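Local coordinates for protein ALDH21) (Physcomitrella patens subsp. patens, PDB 5MZ5) that oxidises succinic semialdehyde with NADP(+) as cofactor and belongs to the aldehyde dehydrogenase family, at residues A[40-45]-A[51-56]; A[101-106]-A[201-206]; A[335-340]-A[420-425]. One frame throughout, in Å; residues are numbered along the deposited sequence.

Contact 1. Residues A[40-45]-A[51-56]; sequences YNIFLA and GDRKWL
Ile-42 and Leu-44 point toward residues 51-56, and a methyl of each meets the Arg-53 side chain. Ile-42 CD1 reaches Arg-53 CD at 4.3 Å, on the aliphatic part of the chain. Leu-44 CD2 lies 4.1 Å from Arg-53 NH2, so it touches the guanidinium itself. Leu-44 and Arg-53 cross at about a right angle. Arg-53 stretches this far because its chain is extended from CG to NE. Its polar end has partners outside the two segments: NE makes a salt bridge with Asp-77, and NH1 a hydrogen bond with Asp-50 O.

The third touch is a backbone one. Tyr-40 O comes to the edge of the Trp-55 ring, near its plane, 4.0 Å from Trp-55 CZ3. The indole gets there with CG beside the backbone N (chi1 -65°). Arg-53 O lies above one face of the same ring, offset toward the rim.

The denser side is that of residues 40-45. Ile-42 is buried and also packs on Val-49, Val-70 and Pro-243. The looser, solvent side is the loop around Arg-53, where Asp-52 and Lys-54 are exposed. Only 141 Å² is buried in all, and the nearest CA atoms, those of Tyr-40 and Trp-55, are still 9.9 Å apart.

This spacing follows from the topology. Strand 66-71 runs between strands 38-44 and 55-59, and its backbone bonds to both, through Lys-69 to Tyr-40 and through Val-70 to Leu-56. Arg-53 reaches over from the loop leading into 55-59. Strands 38-44 and 55-59 are thus second neighbours in a four-stranded mixed sheet near the N-terminus.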
loop_
_atom_site.group_PDB
_atom_site.type_symbol
_atom_site.label_atom_id
_atom_site.label_comp_id
_atom_site.label_asym_id
_atom_site.label_seq_id
_atom_site.Cartn_x
_atom_site.Cartn_y
_atom_site.Cartn_z
ATOM N N TYR A 40 35.653 -9.517 -27.890
ATOM C CA TYR A 40 34.829 -8.704 -27.008
ATOM C C TYR A 40 35.699 -8.138 -25.897
ATOM O O TYR A 40 36.809 -8.612 -25.660
ATOM C CB TYR A 40 33.699 -9.559 -26.389
ATOM C CG TYR A 40 32.527 -9.803 -27.311
ATOM C CD1 TYR A 40 32.597 -10.753 -28.331
ATOM C CD2 TYR A 40 31.332 -9.105 -27.147
ATOM C CE1 TYR A 40 31.521 -10.977 -29.186
ATOM C CE2 TYR A 40 30.240 -9.336 -27.986
ATOM C CZ TYR A 40 30.344 -10.270 -29.006
ATOM O OH TYR A 40 29.289 -10.506 -29.844
ATOM N N ASN A 41 35.182 -7.127 -25.215
ATOM C CA ASN A 41 35.825 -6.553 -24.054
ATOM C C ASN A 41 35.023 -6.963 -22.839
ATOM O O ASN A 41 33.834 -7.266 -22.948
ATOM C CB ASN A 41 35.821 -5.023 -24.130
ATOM C CG ASN A 41 36.711 -4.432 -25.179
ATOM O OD1 ASN A 41 36.261 -3.652 -26.014
ATOM N ND2 ASN A 41 38.002 -4.700 -25.099
ATOM N N ILE A 42 35.674 -6.962 -21.681
ATOM C CA ILE A 42 35.026 -7.201 -20.401
ATOM C C ILE A 42 34.954 -5.844 -19.721
ATOM O O ILE A 42 35.629 -4.905 -20.163
ATOM C CB ILE A 42 35.657 -8.337 -19.552
ATOM C CG1 ILE A 42 37.137 -8.059 -19.208
ATOM C CG2 ILE A 42 35.490 -9.662 -20.292
ATOM C CD1 ILE A 42 37.777 -8.986 -18.135
ATOM N N PHE A 43 34.109 -5.715 -18.697
ATOM C CA PHE A 43 33.929 -4.425 -18.068
ATOM C C PHE A 43 34.430 -4.417 -16.655
ATOM O O PHE A 43 33.966 -5.175 -15.820
ATOM C CB PHE A 43 32.463 -3.953 -18.214
ATOM C CG PHE A 43 32.167 -3.665 -19.673
ATOM C CD1 PHE A 43 32.439 -2.414 -20.222
ATOM C CD2 PHE A 43 31.718 -4.678 -20.524
ATOM C CE1 PHE A 43 32.235 -2.172 -21.586
ATOM C CE2 PHE A 43 31.542 -4.439 -21.884
ATOM C CZ PHE A 43 31.811 -3.189 -22.408
ATOM N N LEU A 44 35.433 -3.575 -16.414
ATOM C CA LEU A 44 36.091 -3.426 -15.127
ATOM C C LEU A 44 35.939 -1.987 -14.680
ATOM O O LEU A 44 36.504 -1.081 -15.307
ATOM C CB LEU A 44 37.570 -3.847 -15.239
ATOM C CG LEU A 44 38.485 -3.606 -14.028
ATOM C CD1 LEU A 44 37.999 -4.354 -12.811
ATOM C CD2 LEU A 44 39.907 -4.052 -14.329
ATOM N N ALA A 45 35.148 -1.778 -13.599
ATOM C CA ALA A 45 34.853 -0.464 -13.022
ATOM C C ALA A 45 34.333 0.500 -14.121
ATOM O O ALA A 45 34.868 1.606 -14.290
ATOM C CB ALA A 45 36.094 0.097 -12.332
ATOM N N GLY A 51 43.551 -6.234 -23.269
ATOM C CA GLY A 51 45.003 -6.260 -23.131
ATOM C C GLY A 51 45.659 -7.625 -23.124
ATOM O O GLY A 51 45.320 -8.502 -23.930
ATOM N N ASP A 52 46.581 -7.802 -22.156
ATOM C CA ASP A 52 47.424 -8.983 -21.924
ATOM C C ASP A 52 46.712 -10.196 -21.293
ATOM O O ASP A 52 47.384 -11.133 -20.839
ATOM C CB ASP A 52 48.645 -8.567 -21.065
ATOM C CG ASP A 52 48.372 -8.272 -19.584
ATOM O OD1 ASP A 52 47.218 -7.875 -19.245
ATOM O OD2 ASP A 52 49.318 -8.401 -18.770
ATOM N N ARG A 53 45.374 -10.185 -21.261
ATOM C CA ARG A 53 44.579 -11.250 -20.650
ATOM C C ARG A 53 44.404 -12.484 -21.522
ATOM O O ARG A 53 44.454 -12.406 -22.753
ATOM C CB ARG A 53 43.204 -10.725 -20.182
ATOM C CG ARG A 53 43.296 -9.764 -19.011
ATOM C CD ARG A 53 41.996 -9.034 -18.792
ATOM N NE ARG A 53 42.119 -8.068 -17.704
ATOM C CZ ARG A 53 42.507 -6.803 -17.849
ATOM N NH1 ARG A 53 42.801 -6.323 -19.054
ATOM N NH2 ARG A 53 42.607 -6.011 -16.792
ATOM N N LYS A 54 44.167 -13.625 -20.852
ATOM C CA LYS A 54 43.872 -14.911 -21.453
ATOM C C LYS A 54 42.477 -14.881 -22.074
ATOM O O LYS A 54 41.614 -14.113 -21.640
ATOM C CB LYS A 54 44.002 -16.008 -20.382
ATOM C CG LYS A 54 45.347 -16.773 -20.426
ATOM C CD LYS A 54 46.608 -15.920 -20.182
ATOM C CE LYS A 54 47.805 -16.433 -20.946
ATOM N NZ LYS A 54 48.772 -15.346 -21.242
ATOM N N TRP A 55 42.262 -15.690 -23.107
ATOM C CA TRP A 55 40.987 -15.702 -23.810
ATOM C C TRP A 55 40.090 -16.839 -23.410
ATOM O O TRP A 55 40.549 -17.948 -23.180
ATOM C CB TRP A 55 41.193 -15.727 -25.329
ATOM C CG TRP A 55 41.853 -14.505 -25.897
ATOM C CD1 TRP A 55 43.125 -14.416 -26.382
ATOM C CD2 TRP A 55 41.270 -13.202 -26.055
ATOM N NE1 TRP A 55 43.368 -13.145 -26.849
ATOM C CE2 TRP A 55 42.249 -12.373 -26.646
ATOM C CE3 TRP A 55 40.000 -12.662 -25.792
ATOM C CZ2 TRP A 55 41.993 -11.037 -26.991
ATOM C CZ3 TRP A 55 39.753 -11.336 -26.118
ATOM C CH2 TRP A 55 40.750 -10.529 -26.681
ATOM N N LEU A 56 38.799 -16.548 -23.322
ATOM C CA LEU A 56 37.743 -17.521 -23.091
ATOM C C LEU A 56 37.045 -17.704 -24.449
ATOM O O LEU A 56 36.632 -16.709 -25.074
ATOM C CB LEU A 56 36.739 -17.009 -22.030
ATOM C CG LEU A 56 35.468 -17.855 -21.791
ATOM C CD1 LEU A 56 35.797 -19.217 -21.110
ATOM C CD2 LEU A 56 34.436 -17.074 -20.971
#

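Contact 2. Residues A[101-106]-A[201-206]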
loop_
_atom_site.group_PDB
_atom_site.type_symbol
_atom_site.label_atom_id
_atom_site.label_comp_id
_atom_site.label_asym_id
_atom_site.label_seq_id
_atom_site.Cartn_x
_atom_site.Cartn_y
_atom_site.Cartn_z
ATOM N N LYS A 101 16.326 6.453 -13.446
ATOM C CA LYS A 101 15.353 6.242 -14.514
ATOM C C LYS A 101 15.971 6.473 -15.896
ATOM O O LYS A 101 15.732 5.677 -16.803
ATOM C CB LYS A 101 14.148 7.174 -14.333
ATOM C CG LYS A 101 12.977 6.827 -15.255
ATOM C CD LYS A 101 11.832 7.803 -15.107
ATOM C CE LYS A 101 10.624 7.283 -15.843
ATOM N NZ LYS A 101 9.646 8.356 -16.124
ATOM N N ALA A 102 16.717 7.589 -16.065
ATOM C CA ALA A 102 17.373 7.948 -17.323
ATOM C C ALA A 102 18.351 6.854 -17.784
ATOM O O ALA A 102 18.391 6.562 -18.980
ATOM C CB ALA A 102 18.079 9.303 -17.209
ATOM N N VAL A 103 19.098 6.223 -16.842
ATOM C CA VAL A 103 20.026 5.120 -17.160
ATOM C C VAL A 103 19.211 3.961 -17.775
ATOM O O VAL A 103 19.539 3.477 -18.863
ATOM C CB VAL A 103 20.849 4.611 -15.929
ATOM C CG1 VAL A 103 21.698 3.387 -16.292
ATOM C CG2 VAL A 103 21.713 5.716 -15.324
ATOM N N LEU A 104 18.150 3.538 -17.066
ATOM C CA LEU A 104 17.296 2.422 -17.469
ATOM C C LEU A 104 16.571 2.668 -18.792
ATOM O O LEU A 104 16.434 1.742 -19.587
ATOM C CB LEU A 104 16.321 2.051 -16.329
ATOM C CG LEU A 104 16.980 1.563 -15.048
ATOM C CD1 LEU A 104 16.111 1.786 -13.854
ATOM C CD2 LEU A 104 17.433 0.102 -15.167
ATOM N N GLU A 105 16.151 3.918 -19.045
ATOM C CA GLU A 105 15.483 4.296 -20.291
ATOM C C GLU A 105 16.463 4.287 -21.460
ATOM O O GLU A 105 16.068 3.959 -22.585
ATOM C CB GLU A 105 14.794 5.665 -20.172
ATOM C CG GLU A 105 13.571 5.633 -19.273
ATOM C CD GLU A 105 12.845 6.959 -19.150
ATOM O OE1 GLU A 105 13.507 8.012 -19.001
ATOM O OE2 GLU A 105 11.597 6.937 -19.188
ATOM N N LYS A 106 17.734 4.647 -21.195
ATOM C CA LYS A 106 18.789 4.631 -22.204
ATOM C C LYS A 106 19.132 3.184 -22.583
ATOM O O LYS A 106 19.425 2.921 -23.738
ATOM C CB LYS A 106 20.028 5.416 -21.744
ATOM C CG LYS A 106 19.858 6.915 -21.897
ATOM C CD LYS A 106 21.064 7.672 -21.346
ATOM C CE LYS A 106 20.855 9.166 -21.433
ATOM N NZ LYS A 106 22.143 9.911 -21.397
ATOM N N PRO A 201 16.903 -4.099 -11.505
ATOM C CA PRO A 201 16.582 -3.649 -10.130
ATOM C C PRO A 201 17.749 -3.006 -9.354
ATOM O O PRO A 201 17.494 -2.092 -8.577
ATOM C CB PRO A 201 16.054 -4.920 -9.442
ATOM C CG PRO A 201 16.524 -6.030 -10.248
ATOM C CD PRO A 201 16.667 -5.556 -11.650
ATOM N N ALA A 202 19.015 -3.425 -9.589
ATOM C CA ALA A 202 20.196 -2.827 -8.939
ATOM C C ALA A 202 20.350 -1.354 -9.328
ATOM O O ALA A 202 20.583 -0.512 -8.465
ATOM C CB ALA A 202 21.449 -3.602 -9.294
ATOM N N ILE A 203 20.169 -1.046 -10.614
ATOM C CA ILE A 203 20.212 0.319 -11.144
ATOM C C ILE A 203 18.962 1.120 -10.658
ATOM O O ILE A 203 19.118 2.251 -10.224
ATOM C CB ILE A 203 20.376 0.329 -12.689
ATOM C CG1 ILE A 203 21.738 -0.288 -13.093
ATOM C CG2 ILE A 203 20.218 1.756 -13.256
ATOM C CD1 ILE A 203 21.872 -0.694 -14.571
ATOM N N ALA A 204 17.764 0.500 -10.662
ATOM C CA ALA A 204 16.522 1.142 -10.218
ATOM C C ALA A 204 16.587 1.604 -8.751
ATOM O O ALA A 204 15.981 2.615 -8.391
ATOM C CB ALA A 204 15.334 0.201 -10.431
ATOM N N VAL A 205 17.347 0.872 -7.925
ATOM C CA VAL A 205 17.552 1.123 -6.512
ATOM C C VAL A 205 18.773 2.038 -6.234
ATOM O O VAL A 205 18.715 2.872 -5.337
ATOM C CB VAL A 205 17.617 -0.235 -5.771
ATOM C CG1 VAL A 205 18.418 -0.164 -4.477
ATOM C CG2 VAL A 205 16.212 -0.776 -5.527
ATOM N N GLY A 206 19.836 1.879 -7.006
ATOM C CA GLY A 206 21.065 2.638 -6.828
ATOM C C GLY A 206 22.133 1.836 -6.101
ATOM O O GLY A 206 22.825 2.372 -5.228
#
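Lys-101 NZ makes a salt bridge with Glu-149 of the second subunit and a second, long one with Glu-105. It does so on the side of its helix turned away from a helix-helix packing, that of Val-103 and Leu-104 on Ile-203 and Ala-204. Lys-101 NZ to Glu-105 OE2, one turn on, is a long 3.9 Å. Helix 97-113 therefore faces a subunit boundary on one side and its own chain's interior on the other.

On the interior side, residues 101-106 and 201-205 run roughly antiparallel, with 149° between their directions and their axes 9.2 Å apart. Helix 193-205 follows strand 182-185 of the Rossmann-type cofactor domain. It ends at Gly-206, the C-prime residue of a Schellman motif with positive phi. Near this end Arg-100 NE, from the partner helix, bonds to Ala-204 O and adds a polar tie beside the apolar contact.

All four touching residues are buried. Ile-203 CG2 sits at the centre. This methyl lies 3.7 Å from Leu-104 CG and 3.8 Å from Val-103 CG1. It is the branch anti to the backbone N, because CG1 takes the place beside N (chi1 -64°). Val-103 and Ile-203 cross at about a right angle. Leu-104 and Ile-203 instead slide past each other in opposite directions, and Leu-104 CD2 lies 3.9 Å from Ile-203 CB.

Two more helices touch the same side chains. Phe-144 and Ala-148 of helix 130-151 also touch Leu-104, and Met-498 of helix 494-500 touches Ala-204.

The second Leu-104 methyl passes close to the opposing backbone: Leu-104 CD1 is 3.7 Å from Ala-204 CA and 3.9 Å from Ala-204 CB.

Contact 3. Residues A[335-340]-A[420-425]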
loop_
_atom_site.group_PDB
_atom_site.type_symbol
_atom_site.label_atom_id
_atom_site.label_comp_id
_atom_site.label_asym_id
_atom_site.label_seq_id
_atom_site.Cartn_x
_atom_site.Cartn_y
_atom_site.Cartn_z
ATOM N N GLU A 335 -7.850 -38.669 -25.234
ATOM C CA GLU A 335 -7.965 -37.546 -26.162
ATOM C C GLU A 335 -6.751 -36.597 -26.060
ATOM O O GLU A 335 -6.190 -36.215 -27.089
ATOM C CB GLU A 335 -9.294 -36.810 -25.955
ATOM C CG GLU A 335 -9.609 -35.818 -27.057
ATOM C CD GLU A 335 -10.952 -35.116 -26.979
ATOM O OE1 GLU A 335 -11.520 -35.010 -25.868
ATOM O OE2 GLU A 335 -11.425 -34.646 -28.039
ATOM N N VAL A 336 -6.334 -36.257 -24.825
ATOM C CA VAL A 336 -5.184 -35.387 -24.550
ATOM C C VAL A 336 -3.892 -36.054 -25.035
ATOM O O VAL A 336 -3.162 -35.433 -25.799
ATOM C CB VAL A 336 -5.118 -34.910 -23.062
ATOM C CG1 VAL A 336 -3.815 -34.153 -22.760
ATOM C CG2 VAL A 336 -6.326 -34.037 -22.732
ATOM N N LYS A 337 -3.638 -37.310 -24.627
ATOM C CA LYS A 337 -2.456 -38.080 -25.030
ATOM C C LYS A 337 -2.315 -38.121 -26.566
ATOM O O LYS A 337 -1.240 -37.841 -27.089
ATOM C CB LYS A 337 -2.519 -39.508 -24.436
ATOM C CG LYS A 337 -1.353 -40.417 -24.839
ATOM C CD LYS A 337 -1.289 -41.671 -23.988
ATOM C CE LYS A 337 -2.217 -42.770 -24.417
ATOM N NZ LYS A 337 -1.872 -44.069 -23.771
ATOM N N GLU A 338 -3.408 -38.440 -27.275
ATOM C CA GLU A 338 -3.441 -38.502 -28.730
ATOM C C GLU A 338 -3.054 -37.135 -29.355
ATOM O O GLU A 338 -2.122 -37.075 -30.166
ATOM C CB GLU A 338 -4.826 -38.980 -29.184
ATOM C CG GLU A 338 -4.967 -39.262 -30.660
ATOM C CD GLU A 338 -6.412 -39.402 -31.096
ATOM O OE1 GLU A 338 -7.147 -38.390 -31.027
ATOM O OE2 GLU A 338 -6.815 -40.515 -31.504
ATOM N N GLY A 339 -3.764 -36.075 -28.960
ATOM C CA GLY A 339 -3.530 -34.725 -29.457
ATOM C C GLY A 339 -2.161 -34.172 -29.106
ATOM O O GLY A 339 -1.511 -33.552 -29.955
ATOM N N PHE A 340 -1.712 -34.403 -27.859
ATOM C CA PHE A 340 -0.413 -33.961 -27.360
ATOM C C PHE A 340 0.733 -34.646 -28.100
ATOM O O PHE A 340 1.597 -33.937 -28.624
ATOM C CB PHE A 340 -0.304 -34.131 -25.827
ATOM C CG PHE A 340 0.939 -33.579 -25.172
ATOM C CD1 PHE A 340 1.157 -32.201 -25.094
ATOM C CD2 PHE A 340 1.857 -34.429 -24.560
ATOM C CE1 PHE A 340 2.297 -31.693 -24.468
ATOM C CE2 PHE A 340 2.984 -33.913 -23.911
ATOM C CZ PHE A 340 3.202 -32.552 -23.877
ATOM N N VAL A 420 8.625 -34.780 -21.255
ATOM C CA VAL A 420 7.378 -34.651 -20.498
ATOM C C VAL A 420 6.945 -36.009 -19.955
ATOM O O VAL A 420 6.852 -36.980 -20.706
ATOM C CB VAL A 420 6.243 -33.968 -21.314
ATOM C CG1 VAL A 420 4.933 -33.919 -20.520
ATOM C CG2 VAL A 420 6.649 -32.566 -21.754
ATOM N N LEU A 421 6.681 -36.065 -18.643
ATOM C CA LEU A 421 6.196 -37.269 -17.981
ATOM C C LEU A 421 4.690 -37.185 -17.828
ATOM O O LEU A 421 4.188 -36.330 -17.102
ATOM C CB LEU A 421 6.885 -37.512 -16.633
ATOM C CG LEU A 421 8.412 -37.633 -16.635
ATOM C CD1 LEU A 421 8.885 -38.211 -15.352
ATOM C CD2 LEU A 421 8.923 -38.487 -17.787
ATOM N N LEU A 422 3.974 -38.054 -18.556
ATOM C CA LEU A 422 2.514 -38.110 -18.585
ATOM C C LEU A 422 1.941 -39.089 -17.572
ATOM O O LEU A 422 2.421 -40.217 -17.440
ATOM C CB LEU A 422 2.049 -38.473 -20.011
ATOM C CG LEU A 422 0.544 -38.541 -20.299
ATOM C CD1 LEU A 422 -0.164 -37.192 -20.031
ATOM C CD2 LEU A 422 0.304 -38.973 -21.730
ATOM N N TYR A 423 0.893 -38.646 -16.868
ATOM C CA TYR A 423 0.174 -39.430 -15.854
ATOM C C TYR A 423 -1.325 -39.188 -15.944
ATOM O O TYR A 423 -1.779 -38.115 -16.352
ATOM C CB TYR A 423 0.647 -39.064 -14.430
ATOM C CG TYR A 423 2.125 -39.271 -14.193
ATOM C CD1 TYR A 423 2.634 -40.533 -13.895
ATOM C CD2 TYR A 423 3.024 -38.206 -14.280
ATOM C CE1 TYR A 423 3.999 -40.737 -13.694
ATOM C CE2 TYR A 423 4.393 -38.393 -14.070
ATOM C CZ TYR A 423 4.876 -39.663 -13.778
ATOM O OH TYR A 423 6.221 -39.872 -13.569
ATOM N N LYS A 424 -2.082 -40.185 -15.507
ATOM C CA LYS A 424 -3.532 -40.168 -15.432
ATOM C C LYS A 424 -3.912 -40.084 -13.955
ATOM O O LYS A 424 -3.198 -40.617 -13.103
ATOM C CB LYS A 424 -4.086 -41.473 -16.031
ATOM C CG LYS A 424 -5.618 -41.555 -16.120
ATOM C CD LYS A 424 -6.144 -42.878 -16.721
ATOM C CE LYS A 424 -5.888 -44.161 -15.972
ATOM N NZ LYS A 424 -6.233 -45.347 -16.809
ATOM N N TYR A 425 -5.038 -39.427 -13.655
ATOM C CA TYR A 425 -5.570 -39.365 -12.295
ATOM C C TYR A 425 -7.094 -39.476 -12.347
ATOM O O TYR A 425 -7.703 -39.189 -13.387
ATOM C CB TYR A 425 -5.082 -38.108 -11.512
ATOM C CG TYR A 425 -5.704 -36.814 -11.986
ATOM C CD1 TYR A 425 -6.943 -36.398 -11.509
ATOM C CD2 TYR A 425 -5.049 -36.000 -12.905
ATOM C CE1 TYR A 425 -7.532 -35.222 -11.962
ATOM C CE2 TYR A 425 -5.608 -34.797 -13.335
ATOM C CZ TYR A 425 -6.852 -34.415 -12.861
ATOM O OH TYR A 425 -7.430 -33.269 -13.332
#
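A helix lies here against a mixed sheet whose strand 323-329 follows Cys-320, a residue that binds succinate and NADP(+). Strand 419-425 runs between strands 323-329 and 395-402, parallel to both. Helix 333-345 comes directly after strand 323-329 and packs on one face of the sheet. Val-420 and Leu-422 point toward it, as expected for alternate residues of a strand.

Phe-340 meets Val-420 from the opposite direction. The far end of the ring does the touching: Phe-340 CE2 is 3.9 Å from Val-420 CG1, and Phe-340 CZ is 4.0 Å from Val-420 CG2. Both methyls lie against the CE2-CZ end of the ring, and CG1 approaches it obliquely. Phe-340 CG is anti to the backbone N (chi1 -174°), and the ring projects from the helix toward the strand.

Leu-422 uses a single methyl, CD2, against the stem of Lys-337. The two side chains cross at about a right angle. Leu-422 CD2 lies 3.8 Å from Lys-337 CG and 3.9 Å from each of its neighbours, Lys-337 CB and Lys-337 CD. The methyl therefore rests on three successive carbons of the lysine. Beyond them the chain bends at chi3 (82°), and its end leads away from the strand. NZ makes a salt bridge with Glu-402.

Phe-340 is enclosed further by Leu-308 and Ile-309 of helix 301-313 and by Val-400 of strand 395-402. Val-420 also touches Phe-313.

Helix and strand are joined here by carbon-to-carbon packing. The contact between the two segments is apolar, with little directional preference. The one charged residue in the contact lends its hydrocarbon stem, while its ammonium group is paired at Glu-402.

How the contacts relate
Contacts 2 and 3 are buried, whereas contact 1 is partly buried and lies near the surface. They hold different elements: a strand and the loop and strand start at 51-56 in contact 1, two helices in contact 2, a helix and a strand in contact 3. Contacts 1 and 2 have centres 25 Å apart. Contact 3 lies on the opposite side of the chain's centre from both, its centre 50 Å from that of contact 1 and 45 Å from that of contact 2. The touching side chains of contact 2 are all aliphatic. Contact 3 adds an aromatic ring and a lysine stem, and contact 1 an arginine and an indole edge. No two of the contacts touch.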